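Local coordinates for protein transcriptional regulator, LacI family (Burkholderia phymatum, PDB 2RGY) that probably regulates transcription as a LacI-family DNA-binding protein, its periplasmic-binding-protein-like domain probably sensing a small effector such as a sugar, at residues I10-P16 and H40-G46. Numbering follows the deposited sequence.
Sequences IIGLFVP and HVVVATG
Ile11 N donates to His40 O and Ile11 O accepts from Val42 N, as part of a parallel ladder between strands 10-14 and 40-44. Helix 21-36 links the two strands in a beta-alpha-beta unit of the N-terminal subdomain, as in periplasmic-binding-protein-like folds. The ladder continues through Leu13 N to Val42 O (2.9 Å) and Ala44 N to Leu13 O (2.9 Å). Val15 N to Ala44 O (3.2 Å) is its last backbone rung.

On one face, Ile10 CG2 presses on Val42 CG2 at 3.4 Å, tighter than usual for two methyls. Chi1 of -42° puts Ile10 CG1 beside the backbone N, and chi2 of -54° then turns CD1 to 3.6 Å from His40 CB. Further along, Phe14 CD1 lies 3.3 Å from Ala44 O, and CE1 reaches the Thr45-Gly46 peptide. On the other face, Leu13 CB meets Val41 CG2 at 3.9 Å.

Thr45 OG1 donates to Val15 O at 2.8 Å, lying 23° off that carbonyl's plane. One water donates to both Pro16 O and Gly46 O.

Helix 52-65 packs on the Phe14 face through Leu63, Ala56 and Ala59, while on the Leu13 face Leu27 of helix 21-36 touches Leu13 and Leu34 touches Val41. Val41 to Val43 also pair antiparallel with a strand of the second subunit, extending the sheet across the dimer, where the rings of His40 and Phe62 of that subunit stack and His40 NE2 hydrogen-bonds to the same Phe62 O.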
loop_
_atom_site.group_PDB
_atom_site.type_symbol
_atom_site.label_atom_id
_atom_site.label_comp_id
_atom_site.label_asym_id
_atom_site.label_seq_id
_atom_site.Cartn_x
_atom_site.Cartn_y
_atom_site.Cartn_z
ATOM N N ILE A 10 -15.325 20.331 -1.440
ATOM C CA ILE A 10 -14.549 19.146 -1.806
ATOM C C ILE A 10 -13.354 19.507 -2.675
ATOM O O ILE A 10 -13.452 20.336 -3.582
ATOM C CB ILE A 10 -15.370 18.126 -2.640
ATOM C CG1 ILE A 10 -16.779 17.962 -2.078
ATOM C CG2 ILE A 10 -14.664 16.789 -2.654
ATOM C CD1 ILE A 10 -16.830 17.614 -0.628
ATOM N N ILE A 11 -12.225 18.877 -2.393
ATOM C CA ILE A 11 -11.035 19.084 -3.189
ATOM C C ILE A 11 -10.804 17.753 -3.884
ATOM O O ILE A 11 -10.988 16.699 -3.285
ATOM C CB ILE A 11 -9.824 19.479 -2.307
ATOM C CG1 ILE A 11 -9.922 20.968 -1.961
ATOM C CG2 ILE A 11 -8.513 19.182 -3.029
ATOM C CD1 ILE A 11 -8.734 21.514 -1.188
ATOM N N GLY A 12 -10.453 17.792 -5.161
ATOM C CA GLY A 12 -10.221 16.553 -5.881
ATOM C C GLY A 12 -8.767 16.142 -5.806
ATOM O O GLY A 12 -7.898 17.000 -5.696
ATOM N N LEU A 13 -8.499 14.841 -5.858
ATOM C CA LEU A 13 -7.133 14.337 -5.793
ATOM C C LEU A 13 -6.876 13.210 -6.787
ATOM O O LEU A 13 -7.573 12.198 -6.778
ATOM C CB LEU A 13 -6.822 13.819 -4.385
ATOM C CG LEU A 13 -5.551 12.968 -4.250
ATOM C CD1 LEU A 13 -4.320 13.782 -4.623
ATOM C CD2 LEU A 13 -5.434 12.464 -2.816
ATOM N N PHE A 14 -5.880 13.385 -7.644
ATOM C CA PHE A 14 -5.544 12.332 -8.587
ATOM C C PHE A 14 -4.208 11.692 -8.221
ATOM O O PHE A 14 -3.220 12.384 -7.977
ATOM C CB PHE A 14 -5.426 12.847 -10.016
ATOM C CG PHE A 14 -4.912 11.809 -10.974
ATOM C CD1 PHE A 14 -5.777 10.863 -11.519
ATOM C CD2 PHE A 14 -3.548 11.737 -11.284
ATOM C CE1 PHE A 14 -5.296 9.849 -12.366
ATOM C CE2 PHE A 14 -3.051 10.730 -12.127
ATOM C CZ PHE A 14 -3.931 9.782 -12.669
ATOM N N VAL A 15 -4.197 10.367 -8.181
ATOM C CA VAL A 15 -2.991 9.603 -7.912
ATOM C C VAL A 15 -3.015 8.505 -8.974
ATOM O O VAL A 15 -4.078 7.961 -9.298
ATOM C CB VAL A 15 -2.994 8.973 -6.502
ATOM C CG1 VAL A 15 -2.912 10.059 -5.448
ATOM C CG2 VAL A 15 -4.244 8.132 -6.307
ATOM N N PRO A 16 -1.852 8.179 -9.547
ATOM C CA PRO A 16 -1.796 7.141 -10.581
ATOM C C PRO A 16 -2.175 5.738 -10.117
ATOM O O PRO A 16 -2.408 4.858 -10.949
ATOM C CB PRO A 16 -0.358 7.228 -11.075
ATOM C CG PRO A 16 0.388 7.704 -9.861
ATOM C CD PRO A 16 -0.521 8.757 -9.299
ATOM N N HIS A 40 -14.116 17.505 2.569
ATOM C CA HIS A 40 -13.818 16.187 2.025
ATOM C C HIS A 40 -12.913 16.101 0.796
ATOM O O HIS A 40 -12.626 17.092 0.127
ATOM C CB HIS A 40 -15.127 15.473 1.699
ATOM C CG HIS A 40 -16.105 15.436 2.833
ATOM N ND1 HIS A 40 -16.793 16.551 3.264
ATOM C CD2 HIS A 40 -16.542 14.406 3.592
ATOM C CE1 HIS A 40 -17.617 16.206 4.237
ATOM N NE2 HIS A 40 -17.486 14.911 4.455
ATOM N N VAL A 41 -12.484 14.884 0.499
ATOM C CA VAL A 41 -11.629 14.644 -0.644
ATOM C C VAL A 41 -12.234 13.565 -1.537
ATOM O O VAL A 41 -12.689 12.523 -1.063
ATOM C CB VAL A 41 -10.235 14.184 -0.199
ATOM C CG1 VAL A 41 -10.357 12.917 0.616
ATOM C CG2 VAL A 41 -9.340 13.957 -1.405
ATOM N N VAL A 42 -12.265 13.847 -2.829
ATOM C CA VAL A 42 -12.750 12.898 -3.807
ATOM C C VAL A 42 -11.477 12.417 -4.484
ATOM O O VAL A 42 -10.671 13.230 -4.938
ATOM C CB VAL A 42 -13.655 13.564 -4.855
ATOM C CG1 VAL A 42 -13.773 12.667 -6.084
ATOM C CG2 VAL A 42 -15.032 13.808 -4.257
ATOM N N VAL A 43 -11.279 11.105 -4.528
ATOM C CA VAL A 43 -10.083 10.562 -5.151
ATOM C C VAL A 43 -10.396 9.932 -6.494
ATOM O O VAL A 43 -11.485 9.388 -6.712
ATOM C CB VAL A 43 -9.404 9.492 -4.262
ATOM C CG1 VAL A 43 -8.096 9.026 -4.911
ATOM C CG2 VAL A 43 -9.129 10.062 -2.886
ATOM N N ALA A 44 -9.426 10.015 -7.395
ATOM C CA ALA A 44 -9.564 9.444 -8.717
ATOM C C ALA A 44 -8.205 8.897 -9.146
ATOM O O ALA A 44 -7.170 9.488 -8.841
ATOM C CB ALA A 44 -10.035 10.503 -9.688
ATOM N N THR A 45 -8.212 7.756 -9.823
ATOM C CA THR A 45 -6.983 7.153 -10.313
ATOM C C THR A 45 -7.202 6.745 -11.763
ATOM O O THR A 45 -8.314 6.856 -12.280
ATOM C CB THR A 45 -6.582 5.921 -9.487
ATOM O OG1 THR A 45 -5.292 5.470 -9.925
ATOM C CG2 THR A 45 -7.601 4.790 -9.656
ATOM N N GLY A 46 -6.146 6.285 -12.425
ATOM C CA GLY A 46 -6.282 5.891 -13.816
ATOM C C GLY A 46 -7.130 4.650 -14.043
ATOM O O GLY A 46 -6.856 3.599 -13.459
HETATM O O HOH W 1 -4.323 2.953 -11.792
#